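Local coordinates for putative sugar binding protein (Bacteroides vulgatus ATCC 8482, PDB 3KEZ) that probably binds sugars at the outer membrane as a calcium-containing member of the SusD family of nutrient-capturing proteins, at residues I157-T165 against A449-P457. Residues are numbered along the deposited sequence; the frame is centred on the assembly and turned at random.
Sequences IDSKPARNT and ANPNMKQNP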
loop_
_atom_site.group_PDB
_atom_site.type_symbol
_atom_site.label_atom_id
_atom_site.label_comp_id
_atom_site.label_asym_id
_atom_site.label_seq_id
_atom_site.Cartn_x
_atom_site.Cartn_y
_atom_site.Cartn_z
ATOM N N ILE A 157 10.060 -26.863 -11.673
ATOM C CA ILE A 157 11.466 -26.568 -12.014
ATOM C C ILE A 157 11.700 -26.096 -13.468
ATOM O O ILE A 157 12.764 -25.523 -13.777
ATOM C CB ILE A 157 12.417 -27.750 -11.680
ATOM C CG1 ILE A 157 12.186 -28.952 -12.614
ATOM C CG2 ILE A 157 12.264 -28.134 -10.229
ATOM C CD1 ILE A 157 13.208 -30.056 -12.461
ATOM N N ASP A 158 10.726 -26.343 -14.343
ATOM C CA ASP A 158 10.810 -26.019 -15.762
ATOM C C ASP A 158 10.214 -24.633 -16.107
ATOM O O ASP A 158 10.251 -24.235 -17.271
ATOM C CB ASP A 158 10.028 -27.077 -16.527
ATOM C CG ASP A 158 10.222 -27.015 -18.052
ATOM O OD1 ASP A 158 11.331 -26.632 -18.510
ATOM O OD2 ASP A 158 9.240 -27.395 -18.763
ATOM N N SER A 159 9.627 -23.941 -15.128
ATOM C CA SER A 159 8.920 -22.679 -15.385
ATOM C C SER A 159 9.893 -21.536 -15.610
ATOM O O SER A 159 10.569 -21.124 -14.679
ATOM C CB SER A 159 8.029 -22.300 -14.200
ATOM O OG SER A 159 6.995 -23.248 -14.040
ATOM N N LYS A 160 9.924 -21.001 -16.830
ATOM C CA LYS A 160 10.861 -19.938 -17.166
ATOM C C LYS A 160 10.179 -18.812 -17.955
ATOM O O LYS A 160 10.531 -18.548 -19.107
ATOM C CB LYS A 160 12.045 -20.534 -17.927
ATOM C CG LYS A 160 13.238 -20.785 -17.027
ATOM C CD LYS A 160 13.434 -22.210 -16.669
ATOM C CE LYS A 160 14.568 -22.352 -15.665
ATOM N NZ LYS A 160 14.748 -23.771 -15.356
ATOM N N PRO A 161 9.190 -18.157 -17.320
ATOM C CA PRO A 161 8.383 -17.181 -18.020
ATOM C C PRO A 161 9.126 -15.867 -18.276
ATOM O O PRO A 161 10.018 -15.477 -17.513
ATOM C CB PRO A 161 7.183 -16.981 -17.080
ATOM C CG PRO A 161 7.717 -17.223 -15.746
ATOM C CD PRO A 161 8.874 -18.185 -15.882
ATOM N N ALA A 162 8.749 -15.225 -19.372
ATOM C CA ALA A 162 9.215 -13.891 -19.710
ATOM C C ALA A 162 8.242 -12.890 -19.065
ATOM O O ALA A 162 7.101 -13.235 -18.662
ATOM C CB ALA A 162 9.217 -13.700 -21.220
ATOM N N ARG A 163 8.690 -11.641 -18.991
ATOM C CA ARG A 163 7.906 -10.577 -18.405
ATOM C C ARG A 163 6.754 -10.225 -19.360
ATOM O O ARG A 163 6.958 -10.097 -20.568
ATOM C CB ARG A 163 8.805 -9.358 -18.184
ATOM C CG ARG A 163 9.859 -9.575 -17.133
ATOM C CD ARG A 163 10.822 -8.418 -17.053
ATOM N NE ARG A 163 10.209 -7.246 -16.447
ATOM C CZ ARG A 163 10.818 -6.088 -16.248
ATOM N NH1 ARG A 163 12.085 -5.929 -16.596
ATOM N NH2 ARG A 163 10.134 -5.074 -15.697
ATOM N N ASN A 164 5.538 -10.144 -18.837
ATOM C CA ASN A 164 4.433 -9.536 -19.598
ATOM C C ASN A 164 4.520 -8.001 -19.563
ATOM O O ASN A 164 5.352 -7.429 -18.847
ATOM C CB ASN A 164 3.119 -10.014 -19.012
ATOM C CG ASN A 164 2.898 -11.466 -19.282
ATOM O OD1 ASN A 164 3.289 -12.344 -18.490
ATOM N ND2 ASN A 164 2.373 -11.741 -20.452
ATOM N N THR A 165 3.663 -7.319 -20.308
ATOM C CA THR A 165 3.708 -5.877 -20.290
ATOM C C THR A 165 2.961 -5.363 -19.069
ATOM O O THR A 165 2.135 -6.091 -18.445
ATOM C CB THR A 165 3.107 -5.254 -21.556
ATOM O OG1 THR A 165 1.739 -5.626 -21.631
ATOM C CG2 THR A 165 3.887 -5.690 -22.824
ATOM N N ALA A 449 18.544 -17.722 -12.807
ATOM C CA ALA A 449 17.738 -18.939 -12.953
ATOM C C ALA A 449 16.813 -18.962 -14.177
ATOM O O ALA A 449 16.353 -20.026 -14.570
ATOM C CB ALA A 449 16.923 -19.163 -11.718
ATOM N N ASN A 450 16.515 -17.803 -14.763
ATOM C CA ASN A 450 15.516 -17.675 -15.836
ATOM C C ASN A 450 16.137 -16.930 -17.010
ATOM O O ASN A 450 16.325 -15.724 -16.939
ATOM C CB ASN A 450 14.296 -16.897 -15.314
ATOM C CG ASN A 450 13.128 -16.876 -16.292
ATOM O OD1 ASN A 450 13.271 -17.235 -17.437
ATOM N ND2 ASN A 450 11.958 -16.443 -15.820
ATOM N N PRO A 451 16.478 -17.645 -18.096
ATOM C CA PRO A 451 17.069 -16.972 -19.227
ATOM C C PRO A 451 16.057 -16.222 -20.058
ATOM O O PRO A 451 16.452 -15.564 -20.994
ATOM C CB PRO A 451 17.675 -18.113 -20.056
ATOM C CG PRO A 451 17.271 -19.388 -19.398
ATOM C CD PRO A 451 16.292 -19.081 -18.343
ATOM N N ASN A 452 14.762 -16.326 -19.756
ATOM C CA ASN A 452 13.763 -15.546 -20.468
ATOM C C ASN A 452 13.425 -14.248 -19.755
ATOM O O ASN A 452 12.533 -13.518 -20.183
ATOM C CB ASN A 452 12.514 -16.376 -20.693
ATOM C CG ASN A 452 12.808 -17.646 -21.479
ATOM O OD1 ASN A 452 13.428 -17.606 -22.555
ATOM N ND2 ASN A 452 12.354 -18.773 -20.962
HETATM N N MSE A 453 14.182 -13.943 -18.695
HETATM C CA MSE A 453 13.955 -12.770 -17.862
HETATM C C MSE A 453 14.808 -11.593 -18.329
HETATM O O MSE A 453 16.016 -11.694 -18.397
HETATM C CB MSE A 453 14.326 -13.107 -16.414
HETATM C CG MSE A 453 14.105 -11.952 -15.445
HETATM SE SE MSE A 453 12.263 -11.346 -15.370
HETATM C CE MSE A 453 11.346 -12.994 -15.314
ATOM N N LYS A 454 14.178 -10.462 -18.590
ATOM C CA LYS A 454 14.887 -9.274 -19.056
ATOM C C LYS A 454 15.026 -8.252 -17.923
ATOM O O LYS A 454 14.058 -7.934 -17.210
ATOM C CB LYS A 454 14.183 -8.675 -20.266
ATOM C CG LYS A 454 14.901 -7.415 -20.822
ATOM C CD LYS A 454 14.431 -7.025 -22.229
ATOM C CE LYS A 454 15.247 -5.833 -22.747
ATOM N NZ LYS A 454 16.697 -6.218 -22.874
ATOM N N GLN A 455 16.243 -7.763 -17.748
ATOM C CA GLN A 455 16.535 -6.777 -16.715
ATOM C C GLN A 455 15.909 -5.450 -17.031
ATOM O O GLN A 455 15.738 -5.095 -18.212
ATOM C CB GLN A 455 18.056 -6.603 -16.610
ATOM C CG GLN A 455 18.543 -5.690 -15.502
ATOM C CD GLN A 455 18.049 -6.060 -14.127
ATOM O OE1 GLN A 455 16.991 -5.597 -13.689
ATOM N NE2 GLN A 455 18.778 -6.945 -13.455
ATOM N N ASN A 456 15.607 -4.677 -15.990
ATOM C CA ASN A 456 15.163 -3.318 -16.188
ATOM C C ASN A 456 16.269 -2.450 -16.798
ATOM O O ASN A 456 17.462 -2.685 -16.567
ATOM C CB ASN A 456 14.609 -2.710 -14.883
ATOM C CG ASN A 456 13.153 -3.170 -14.599
ATOM O OD1 ASN A 456 12.349 -3.287 -15.522
ATOM N ND2 ASN A 456 12.825 -3.433 -13.324
ATOM N N PRO A 457 15.870 -1.429 -17.570
ATOM C CA PRO A 457 16.814 -0.549 -18.276
ATOM C C PRO A 457 17.668 0.237 -17.340
ATOM O O PRO A 457 17.224 0.583 -16.248
ATOM C CB PRO A 457 15.889 0.410 -19.026
ATOM C CG PRO A 457 14.671 0.463 -18.237
ATOM C CD PRO A 457 14.486 -0.975 -17.769
HETATM O O HOH W 1 11.422 -11.025 -19.856
#
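Arg163 meets Asn456 end-on: NH1 and NH2 both donate to one oxygen, Asn456 OD1, at 2.9 Å each, from the same face of the amide, whose plane stands 75° from the guanidinium. Because the planes are so steeply turned, OD1 lies nearly in the guanidinium plane while NH1 stands well above the carbonyl plane. NH1 also reaches the backbone oxygen of Lys454, and NE is taken by the carbonyl of Gly147, so a buried cation is spread over neutral oxygens, which arginine with its fan of N-H groups suits well. A bend at chi3 (72°) turns the guanidinium toward these acceptors, while Asn456 ND2, bound to the carbonyls of Phe134 and Leu440, fixes the amide. Replacing Arg163 by alanine is likely to cost Asn456 OD1 and the carbonyls of Lys454 and Gly147 these donors and to open a gap beside Met453.

At the other end two asparagines serve consecutive carbonyls: Asn452 ND2 donates to Lys160 O at 2.6 Å, nearly within both planes, and Asn450 ND2 to Pro161 O at 2.8 Å and also to Glu446. A short amide offers donor and acceptor together: Asn450 OD1 accepts from Asn452 N in an Asx turn that accompanies the type I turn Asn450-Met453. Between these clusters a water accepts from Arg163 N and donates to Asn452 O.

Packing completes the contact. The selenium of Met453, a selenomethionine, lies against Arg163 CG at 3.5 Å, the two side chains crossing at about a right angle, and Lys160 runs its methylenes past Asn450 and Pro451 until NZ returns to Ile157 O. Side-chain donors, three bonds to backbone carbonyls and two to one amide oxygen, thus tie the loop before helix 166-183 to that after helix 444-449 without direct backbone-to-backbone hydrogen bonds, away from the calcium site.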